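Local coordinates for protein carbohydrate deacetylase Agd3 (Neosartorya fumigata, PDB 6NWZ) that probably removes acetyl groups from the exopolysaccharide galactosaminogalactan as a metal-binding carbohydrate esterase, a step required for biofilm formation by this fungus, at residues 248-260 / 298-310. Residues are numbered along the deposited sequence; the frame is centred on the assembly and turned at random.
Sequences VNLNTQIDDMFLV and YFVEVGHNGNGNI. With ZN (zinc ion), chain L; ZN (zinc ion), chain M.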
loop_
_atom_site.group_PDB
_atom_site.type_symbol
_atom_site.label_atom_id
_atom_site.label_comp_id
_atom_site.label_asym_id
_atom_site.label_seq_id
_atom_site.Cartn_x
_atom_site.Cartn_y
_atom_site.Cartn_z
ATOM N N VAL A 248 -3.705 5.012 -4.297
ATOM C CA VAL A 248 -3.226 3.635 -4.369
ATOM C C VAL A 248 -2.148 3.562 -5.441
ATOM O O VAL A 248 -2.416 3.841 -6.618
ATOM C CB VAL A 248 -4.358 2.641 -4.668
ATOM C CG1 VAL A 248 -3.789 1.243 -4.883
ATOM C CG2 VAL A 248 -5.354 2.626 -3.533
ATOM N N ASN A 249 -0.935 3.195 -5.040
ATOM C CA ASN A 249 0.172 3.030 -5.971
ATOM C C ASN A 249 0.375 1.551 -6.268
ATOM O O ASN A 249 0.314 0.711 -5.365
ATOM C CB ASN A 249 1.470 3.628 -5.419
ATOM C CG ASN A 249 1.473 5.147 -5.426
ATOM O OD1 ASN A 249 1.744 5.780 -4.404
ATOM N ND2 ASN A 249 1.186 5.738 -6.582
ATOM N N LEU A 250 0.623 1.237 -7.535
ATOM C CA LEU A 250 0.916 -0.129 -7.962
ATOM C C LEU A 250 2.290 -0.128 -8.630
ATOM O O LEU A 250 2.404 0.063 -9.844
ATOM C CB LEU A 250 -0.163 -0.659 -8.890
ATOM C CG LEU A 250 0.027 -2.107 -9.333
ATOM C CD1 LEU A 250 0.056 -3.038 -8.124
ATOM C CD2 LEU A 250 -1.060 -2.508 -10.322
ATOM N N ASN A 251 3.331 -0.347 -7.832
ATOM C CA ASN A 251 4.707 -0.398 -8.309
ATOM C C ASN A 251 5.176 -1.846 -8.307
ATOM O O ASN A 251 5.210 -2.486 -7.250
ATOM C CB ASN A 251 5.619 0.462 -7.438
ATOM C CG ASN A 251 5.170 1.905 -7.373
ATOM O OD1 ASN A 251 4.362 2.352 -8.187
ATOM N ND2 ASN A 251 5.700 2.647 -6.407
ATOM N N THR A 252 5.543 -2.356 -9.483
ATOM C CA THR A 252 5.978 -3.741 -9.643
ATOM C C THR A 252 7.400 -3.744 -10.189
ATOM O O THR A 252 7.620 -3.429 -11.366
ATOM C CB THR A 252 5.029 -4.509 -10.563
ATOM O OG1 THR A 252 5.039 -3.922 -11.869
ATOM C CG2 THR A 252 3.615 -4.457 -10.018
ATOM N N GLN A 253 8.362 -4.107 -9.345
ATOM C CA GLN A 253 9.776 -4.046 -9.691
ATOM C C GLN A 253 10.284 -5.410 -10.135
ATOM O O GLN A 253 9.966 -6.432 -9.521
ATOM C CB GLN A 253 10.599 -3.550 -8.505
ATOM C CG GLN A 253 10.353 -2.101 -8.171
ATOM C CD GLN A 253 11.191 -1.641 -7.008
ATOM O OE1 GLN A 253 11.473 -2.411 -6.091
ATOM N NE2 GLN A 253 11.605 -0.384 -7.041
ATOM N N ILE A 254 11.085 -5.416 -11.201
ATOM C CA ILE A 254 11.625 -6.638 -11.792
ATOM C C ILE A 254 13.127 -6.640 -11.539
ATOM O O ILE A 254 13.879 -5.917 -12.204
ATOM C CB ILE A 254 11.319 -6.740 -13.289
ATOM C CG1 ILE A 254 9.832 -6.507 -13.556
ATOM C CG2 ILE A 254 11.761 -8.096 -13.819
ATOM C CD1 ILE A 254 8.925 -7.475 -12.847
ATOM N N ASP A 255 13.571 -7.466 -10.594
ATOM C CA ASP A 255 14.984 -7.554 -10.264
ATOM C C ASP A 255 15.714 -8.469 -11.245
ATOM O O ASP A 255 15.103 -9.248 -11.982
ATOM C CB ASP A 255 15.177 -8.078 -8.838
ATOM C CG ASP A 255 14.592 -7.157 -7.775
ATOM O OD1 ASP A 255 14.089 -6.063 -8.113
ATOM O OD2 ASP A 255 14.642 -7.537 -6.587
ATOM N N ASP A 256 17.044 -8.347 -11.254
ATOM C CA ASP A 256 17.941 -9.297 -11.911
ATOM C C ASP A 256 17.900 -9.204 -13.433
ATOM O O ASP A 256 18.226 -10.174 -14.120
ATOM C CB ASP A 256 17.646 -10.737 -11.476
ATOM C CG ASP A 256 17.841 -10.952 -9.992
ATOM O OD1 ASP A 256 18.144 -9.976 -9.274
ATOM O OD2 ASP A 256 17.697 -12.109 -9.544
ATOM N N MET A 257 17.518 -8.052 -13.984
ATOM C CA MET A 257 17.518 -7.905 -15.435
ATOM C C MET A 257 18.941 -7.968 -15.980
ATOM O O MET A 257 19.863 -7.357 -15.430
ATOM C CB MET A 257 16.856 -6.597 -15.855
ATOM C CG MET A 257 16.736 -6.417 -17.369
ATOM S SD MET A 257 15.739 -7.677 -18.209
ATOM C CE MET A 257 14.170 -7.481 -17.372
ATOM N N PHE A 258 19.100 -8.717 -17.073
ATOM C CA PHE A 258 20.326 -9.068 -17.782
ATOM C C PHE A 258 21.053 -10.235 -17.119
ATOM O O PHE A 258 22.032 -10.722 -17.682
ATOM C CB PHE A 258 21.310 -7.891 -17.946
ATOM C CG PHE A 258 20.841 -6.837 -18.910
ATOM C CD1 PHE A 258 21.157 -6.921 -20.256
ATOM C CD2 PHE A 258 20.084 -5.764 -18.469
ATOM C CE1 PHE A 258 20.726 -5.954 -21.144
ATOM C CE2 PHE A 258 19.651 -4.796 -19.352
ATOM C CZ PHE A 258 19.971 -4.888 -20.689
ATOM N N LEU A 259 20.611 -10.710 -15.959
ATOM C CA LEU A 259 21.233 -11.852 -15.310
ATOM C C LEU A 259 20.577 -13.154 -15.756
ATOM O O LEU A 259 19.477 -13.171 -16.316
ATOM C CB LEU A 259 21.137 -11.735 -13.786
ATOM C CG LEU A 259 21.909 -10.624 -13.074
ATOM C CD1 LEU A 259 21.744 -10.737 -11.564
ATOM C CD2 LEU A 259 23.376 -10.658 -13.462
ATOM N N VAL A 260 21.275 -14.256 -15.493
ATOM C CA VAL A 260 20.741 -15.605 -15.628
ATOM C C VAL A 260 20.462 -16.135 -14.229
ATOM O O VAL A 260 21.322 -16.044 -13.344
ATOM C CB VAL A 260 21.717 -16.528 -16.380
ATOM C CG1 VAL A 260 21.172 -17.945 -16.447
ATOM C CG2 VAL A 260 21.990 -15.994 -17.772
ATOM N N TYR A 298 -0.123 2.815 -15.341
ATOM C CA TYR A 298 0.717 1.724 -14.868
ATOM C C TYR A 298 1.897 1.506 -15.805
ATOM O O TYR A 298 1.749 1.554 -17.030
ATOM C CB TYR A 298 -0.089 0.430 -14.740
ATOM C CG TYR A 298 0.750 -0.790 -14.432
ATOM C CD1 TYR A 298 1.199 -1.045 -13.141
ATOM C CD2 TYR A 298 1.088 -1.693 -15.433
ATOM C CE1 TYR A 298 1.967 -2.161 -12.859
ATOM C CE2 TYR A 298 1.856 -2.814 -15.161
ATOM C CZ TYR A 298 2.292 -3.043 -13.874
ATOM O OH TYR A 298 3.054 -4.156 -13.608
ATOM N N PHE A 299 3.070 1.265 -15.220
ATOM C CA PHE A 299 4.228 0.823 -15.983
ATOM C C PHE A 299 5.067 -0.104 -15.114
ATOM O O PHE A 299 4.894 -0.176 -13.893
ATOM C CB PHE A 299 5.061 2.003 -16.512
ATOM C CG PHE A 299 5.696 2.856 -15.440
ATOM C CD1 PHE A 299 6.896 2.484 -14.849
ATOM C CD2 PHE A 299 5.114 4.053 -15.055
ATOM C CE1 PHE A 299 7.485 3.277 -13.877
ATOM C CE2 PHE A 299 5.698 4.851 -14.087
ATOM C CZ PHE A 299 6.886 4.461 -13.496
ATOM N N VAL A 300 5.989 -0.811 -15.763
ATOM C CA VAL A 300 6.823 -1.815 -15.112
ATOM C C VAL A 300 8.221 -1.246 -14.919
ATOM O O VAL A 300 8.845 -0.772 -15.878
ATOM C CB VAL A 300 6.867 -3.113 -15.937
ATOM C CG1 VAL A 300 7.686 -4.163 -15.218
ATOM C CG2 VAL A 300 5.454 -3.609 -16.212
ATOM N N GLU A 301 8.717 -1.304 -13.684
ATOM C CA GLU A 301 10.031 -0.788 -13.325
ATOM C C GLU A 301 11.029 -1.931 -13.206
ATOM O O GLU A 301 10.738 -2.962 -12.590
ATOM C CB GLU A 301 9.974 -0.011 -12.008
ATOM C CG GLU A 301 11.168 0.896 -11.759
ATOM C CD GLU A 301 10.988 1.762 -10.525
ATOM O OE1 GLU A 301 10.375 1.280 -9.548
ATOM O OE2 GLU A 301 11.453 2.925 -10.535
ATOM N N VAL A 302 12.215 -1.729 -13.776
ATOM C CA VAL A 302 13.198 -2.788 -13.967
ATOM C C VAL A 302 14.488 -2.423 -13.239
ATOM O O VAL A 302 14.955 -1.279 -13.323
ATOM C CB VAL A 302 13.467 -3.028 -15.464
ATOM C CG1 VAL A 302 14.536 -4.084 -15.638
ATOM C CG2 VAL A 302 12.185 -3.450 -16.155
ATOM N N GLY A 303 15.057 -3.393 -12.526
ATOM C CA GLY A 303 16.342 -3.232 -11.886
ATOM C C GLY A 303 17.401 -4.019 -12.630
ATOM O O GLY A 303 17.295 -5.241 -12.769
ATOM N N HIS A 304 18.423 -3.312 -13.112
ATOM C CA HIS A 304 19.408 -3.868 -14.029
ATOM C C HIS A 304 20.687 -4.272 -13.307
ATOM O O HIS A 304 21.097 -3.651 -12.326
ATOM C CB HIS A 304 19.761 -2.858 -15.125
ATOM C CG HIS A 304 18.591 -2.412 -15.943
ATOM N ND1 HIS A 304 18.035 -3.196 -16.930
ATOM C CD2 HIS A 304 17.878 -1.261 -15.928
ATOM C CE1 HIS A 304 17.028 -2.548 -17.487
ATOM N NE2 HIS A 304 16.911 -1.372 -16.898
ATOM N N ASN A 305 21.333 -5.317 -13.826
ATOM C CA ASN A 305 22.683 -5.705 -13.427
ATOM C C ASN A 305 23.566 -5.616 -14.666
ATOM O O ASN A 305 23.523 -6.500 -15.526
ATOM C CB ASN A 305 22.702 -7.106 -12.835
ATOM C CG ASN A 305 21.849 -7.220 -11.599
ATOM O OD1 ASN A 305 20.680 -7.595 -11.670
ATOM N ND2 ASN A 305 22.430 -6.899 -10.451
ATOM N N GLY A 306 24.372 -4.554 -14.747
ATOM C CA GLY A 306 25.164 -4.321 -15.943
ATOM C C GLY A 306 26.121 -5.448 -16.279
ATOM O O GLY A 306 26.378 -5.713 -17.457
ATOM N N ASN A 307 26.663 -6.125 -15.262
ATOM C CA ASN A 307 27.631 -7.186 -15.527
ATOM C C ASN A 307 26.999 -8.336 -16.302
ATOM O O ASN A 307 27.689 -9.019 -17.069
ATOM C CB ASN A 307 28.238 -7.686 -14.214
ATOM C CG ASN A 307 29.416 -8.623 -14.431
ATOM O OD1 ASN A 307 30.464 -8.218 -14.938
ATOM N ND2 ASN A 307 29.257 -9.880 -14.028
ATOM N N GLY A 308 25.694 -8.560 -16.126
ATOM C CA GLY A 308 25.012 -9.558 -16.930
ATOM C C GLY A 308 25.004 -9.216 -18.407
ATOM O O GLY A 308 24.922 -10.108 -19.258
ATOM N N ASN A 309 25.084 -7.924 -18.732
ATOM C CA ASN A 309 25.189 -7.518 -20.129
ATOM C C ASN A 309 26.576 -7.818 -20.685
ATOM O O ASN A 309 26.707 -8.300 -21.816
ATOM C CB ASN A 309 24.855 -6.032 -20.262
ATOM C CG ASN A 309 25.166 -5.483 -21.638
ATOM O OD1 ASN A 309 25.955 -4.551 -21.782
ATOM N ND2 ASN A 309 24.550 -6.062 -22.659
ATOM N N ILE A 310 27.623 -7.554 -19.902
ATOM C CA ILE A 310 28.977 -7.813 -20.379
ATOM C C ILE A 310 29.223 -9.311 -20.503
ATOM O O ILE A 310 29.870 -9.770 -21.452
ATOM C CB ILE A 310 30.009 -7.143 -19.453
ATOM C CG1 ILE A 310 29.676 -5.661 -19.252
ATOM C CG2 ILE A 310 31.415 -7.308 -20.018
ATOM C CD1 ILE A 310 29.740 -4.836 -20.519
HETATM ZN ZN ZN L . 18.538 -9.623 -7.361
HETATM ZN ZN ZN M . 15.497 -9.576 -5.546
#
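Strands 252-257 and 300-304 pair in parallel, their axes 4.6 Å apart and 21° from alignment, with Ile254 N bonded to Glu301 O and Gly303 N to Ile254 O. Between Ile254 and Met257 the register slips by one residue, a beta bulge in the sheet of the deacetylase domain. Past the slip, Met257 N meets Gly303 O at 3.1 Å. The bulge carries two metal ligands, Asp255 and Asp256, whose CB atoms point away from the partner strand; His546 completes the protein ligands of one zinc, His388 and His392 those of the other. On the face carrying Ile254, Met257, Val302 and His304, Met257 CB packs 3.4 Å from Val302 CG1, which also lies above one face of the His304 ring, offset toward its rim. Met257 CG, turned opposite the backbone N (chi1 -176°), comes near ND1 of His304, whose main polar partner is His385. The rings of Phe258 and His304 meet rim to rim, planes 51° apart. On the other face Gln253 NE2 donates to Glu301 OE1 (3.3 Å) from above the carboxylate plane, while Arg491 holds Gln253 OE1 and His594 N holds Glu301 OE2. Toward the strand starts, Thr252 OG1 and Tyr298 OH share a 2.6 Å hydrogen bond.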